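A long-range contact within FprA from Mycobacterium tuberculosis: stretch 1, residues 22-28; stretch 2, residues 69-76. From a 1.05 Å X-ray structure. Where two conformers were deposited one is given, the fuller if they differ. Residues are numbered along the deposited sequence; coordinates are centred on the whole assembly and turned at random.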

# COMPACT_ATOMS: atom_id res chain seq x y z
N LEU A 22 1.33 -13.32 18.65
CA LEU A 22 2.41 -13.86 19.45
C LEU A 22 2.16 -13.62 20.92
O LEU A 22 2.31 -14.51 21.76
CB LEU A 22 3.73 -13.25 19.04
CG LEU A 22 4.27 -13.67 17.67
CD1 LEU A 22 5.28 -12.66 17.14
CD2 LEU A 22 4.86 -15.08 17.71
N LEU A 23 1.79 -12.39 21.27
CA LEU A 23 1.58 -12.04 22.67
C LEU A 23 0.36 -12.76 23.24
O LEU A 23 0.35 -13.19 24.40
CB LEU A 23 1.47 -10.53 22.80
CG LEU A 23 2.72 -9.75 22.43
CD1 LEU A 23 2.45 -8.26 22.45
CD2 LEU A 23 3.92 -10.11 23.30
N LYS A 24 -0.67 -12.92 22.42
CA LYS A 24 -1.86 -13.67 22.82
C LYS A 24 -1.56 -15.13 23.11
O LYS A 24 -2.06 -15.69 24.07
CB LYS A 24 -2.95 -13.56 21.75
CG LYS A 24 -4.23 -14.33 22.07
CD LYS A 24 -5.22 -14.23 20.91
CE LYS A 24 -4.72 -14.87 19.61
NZ LYS A 24 -5.58 -14.51 18.45
N ALA A 25 -0.74 -15.74 22.27
CA ALA A 25 -0.31 -17.11 22.51
C ALA A 25 0.36 -17.22 23.89
O ALA A 25 0.05 -18.13 24.67
CB ALA A 25 0.61 -17.57 21.43
N ALA A 26 1.29 -16.33 24.18
CA ALA A 26 1.93 -16.33 25.48
C ALA A 26 0.91 -16.13 26.61
O ALA A 26 0.96 -16.83 27.64
CB ALA A 26 2.98 -15.29 25.54
N ASP A 27 -0.02 -15.21 26.41
CA ASP A 27 -0.96 -14.91 27.47
C ASP A 27 -1.89 -16.06 27.79
O ASP A 27 -2.43 -16.15 28.89
CB ASP A 27 -1.81 -13.70 27.10
CG ASP A 27 -1.04 -12.41 27.08
OD1 ASP A 27 0.07 -12.34 27.64
OD2 ASP A 27 -1.53 -11.39 26.54
N THR A 28 -2.08 -16.95 26.83
CA THR A 28 -3.05 -18.03 26.98
C THR A 28 -2.42 -19.41 27.08
O THR A 28 -3.15 -20.41 27.09
CB THR A 28 -4.03 -18.08 25.79
OG1 THR A 28 -3.32 -18.25 24.55
CG2 THR A 28 -4.83 -16.79 25.65
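Stretch 2 69-76: KTAEDPRF

Stretch 1 is helical, and it offers stretch 2 one side of its surface: Leu-23, Ala-26 and Asp-27, spaced at i, i+3 and i+4. Stretch 2 answers with residues of another helix, one that begins earlier in the chain and includes Lys-69 to Ala-71, and a segment that folds into a type I turn from Asp-73 to Phe-76. The turn is closed by the backbone bond from Phe-76 N to Asp-73 O, 3.0 Å. Asp-73, at phi/psi -65/131, is not helical; Pro-74 (-61/-17) and Arg-75 (-83/-5) then fill the two central positions of the turn, and Phe-76 leaves it in extended form at -107/137. From Lys-69 to Arg-75 the chain runs roughly crosswise to stretch 1, meeting it mostly at the turn. The backbones stay well apart. Their nearest CA atoms, those of Leu-23 and Arg-75, are 8.1 Å from each other, so side chains make the contact, and it buries a modest 257 Å².

Arg-75 is the centre of the design. Its CA-to-CB bond points toward the helix, and the chain continues with chi1 -65° (m), chi2 171° (t) and chi3 -68° (m), ending in a nearly planar chi4 of -178°. The bend at chi3 goes with a guanidinium that meets two carboxylates at once. Within its own stretch, Asp-73 takes it in a two-pronged grip: Arg-75 NE to Asp-73 OD1 is 2.9 Å and Arg-75 NH2 to Asp-73 OD2 is 2.8 Å, both close to linear. The t rotamer of Asp-73 (chi1 -162°) also lets OD1 accept from the backbone, Arg-75 N to Asp-73 OD1 being 2.9 Å, so the same carboxylate ties down both the main chain of the turn and the arginine head.

The partner across the contact is Asp-27. Its CA-to-CB bond runs sideways to stretch 2, yet with chi1 at -70° (m) its end comes nearer and reaches the guanidinium edge, near the plane. Asp-27 OD1 lies 2.9 Å from Arg-75 NH1 and 2.9 Å from Arg-75 NH2, a forked salt bridge with bent angles of 137° and 136°; the bond from Arg-75 NH2 to Asp-27 OD2, at 3.4 Å, is weak. The straighter geometry thus belongs to the local pair, while the long-range pair shares one oxygen between two nitrogens.

Leu-23 supplies the apolar part. In the common helical mt rotamer (chi1 -64°, chi2 174°) it points toward stretch 2 and spreads its methyls over different neighbours. CD2 lies over one face of the guanidinium, 3.7 Å from Arg-75 NE, leaving the polar edges free for the carboxylates. CD1 is 3.9 Å from Asp-73 OD2 and 4.2 Å from Thr-70 CG2, the methyl of a threonine in the m rotamer. Ala-26, one turn along, contributes a small methyl, its CB 3.7 Å from Arg-75 NH1.

The rule to read here is a layered one: a local aspartate orients the arginine, a leucine covers one face, and an aspartate distant in sequence accepts from both NH1 and NH2 at the edge.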

# COMPACT_ATOMS: atom_id res chain seq x y z
N LYS A 69 -2.04 0.03 21.19
CA LYS A 69 -2.30 -0.76 22.37
C LYS A 69 -1.35 -1.96 22.43
O LYS A 69 -0.81 -2.26 23.49
CB LYS A 69 -3.76 -1.21 22.38
CG LYS A 69 -4.18 -1.93 23.65
CD LYS A 69 -5.67 -2.21 23.69
CE LYS A 69 -6.01 -3.25 24.74
NZ LYS A 69 -5.50 -2.81 26.06
N THR A 70 -1.09 -2.61 21.30
CA THR A 70 -0.13 -3.70 21.29
C THR A 70 1.25 -3.18 21.70
O THR A 70 1.96 -3.80 22.48
CB THR A 70 -0.10 -4.32 19.90
OG1 THR A 70 -1.35 -4.97 19.67
CG2 THR A 70 1.01 -5.36 19.76
N ALA A 71 1.63 -2.02 21.15
CA ALA A 71 2.93 -1.45 21.41
C ALA A 71 3.12 -1.04 22.87
O ALA A 71 4.26 -0.90 23.32
CB ALA A 71 3.22 -0.31 20.47
N GLU A 72 2.04 -0.87 23.62
CA GLU A 72 2.14 -0.55 25.04
C GLU A 72 2.62 -1.74 25.86
O GLU A 72 3.03 -1.59 26.99
CB GLU A 72 0.79 -0.12 25.62
CG GLU A 72 0.37 1.29 25.30
CD GLU A 72 1.36 2.28 25.87
OE1 GLU A 72 2.16 2.85 25.09
OE2 GLU A 72 1.34 2.50 27.11
N ASP A 73 2.57 -2.94 25.30
CA ASP A 73 2.97 -4.11 26.05
C ASP A 73 4.44 -4.03 26.40
O ASP A 73 5.24 -3.75 25.54
CB ASP A 73 2.71 -5.35 25.21
CG ASP A 73 2.68 -6.60 26.02
OD1 ASP A 73 3.73 -6.96 26.59
OD2 ASP A 73 1.63 -7.28 26.12
N PRO A 74 4.80 -4.27 27.67
CA PRO A 74 6.21 -4.22 28.03
C PRO A 74 7.10 -5.23 27.31
O PRO A 74 8.31 -5.06 27.30
CB PRO A 74 6.18 -4.47 29.55
CG PRO A 74 4.98 -5.15 29.80
CD PRO A 74 3.97 -4.52 28.84
N ARG A 75 6.51 -6.25 26.72
CA ARG A 75 7.28 -7.27 26.00
C ARG A 75 7.61 -6.85 24.56
O ARG A 75 8.31 -7.55 23.87
CB ARG A 75 6.44 -8.54 25.95
CG ARG A 75 6.18 -9.16 27.32
CD ARG A 75 5.20 -10.29 27.29
NE ARG A 75 3.86 -9.82 26.97
CZ ARG A 75 2.79 -10.60 26.90
NH1 ARG A 75 2.88 -11.91 27.09
NH2 ARG A 75 1.62 -10.07 26.63
N PHE A 76 7.07 -5.70 24.14
CA PHE A 76 7.20 -5.19 22.78
C PHE A 76 8.15 -4.01 22.74
O PHE A 76 8.04 -3.11 23.58
CB PHE A 76 5.82 -4.72 22.33
CG PHE A 76 5.78 -4.13 20.95
CD1 PHE A 76 6.09 -2.82 20.73
CD2 PHE A 76 5.36 -4.91 19.88
CE1 PHE A 76 6.04 -2.31 19.42
CE2 PHE A 76 5.29 -4.41 18.61
CZ PHE A 76 5.65 -3.14 18.38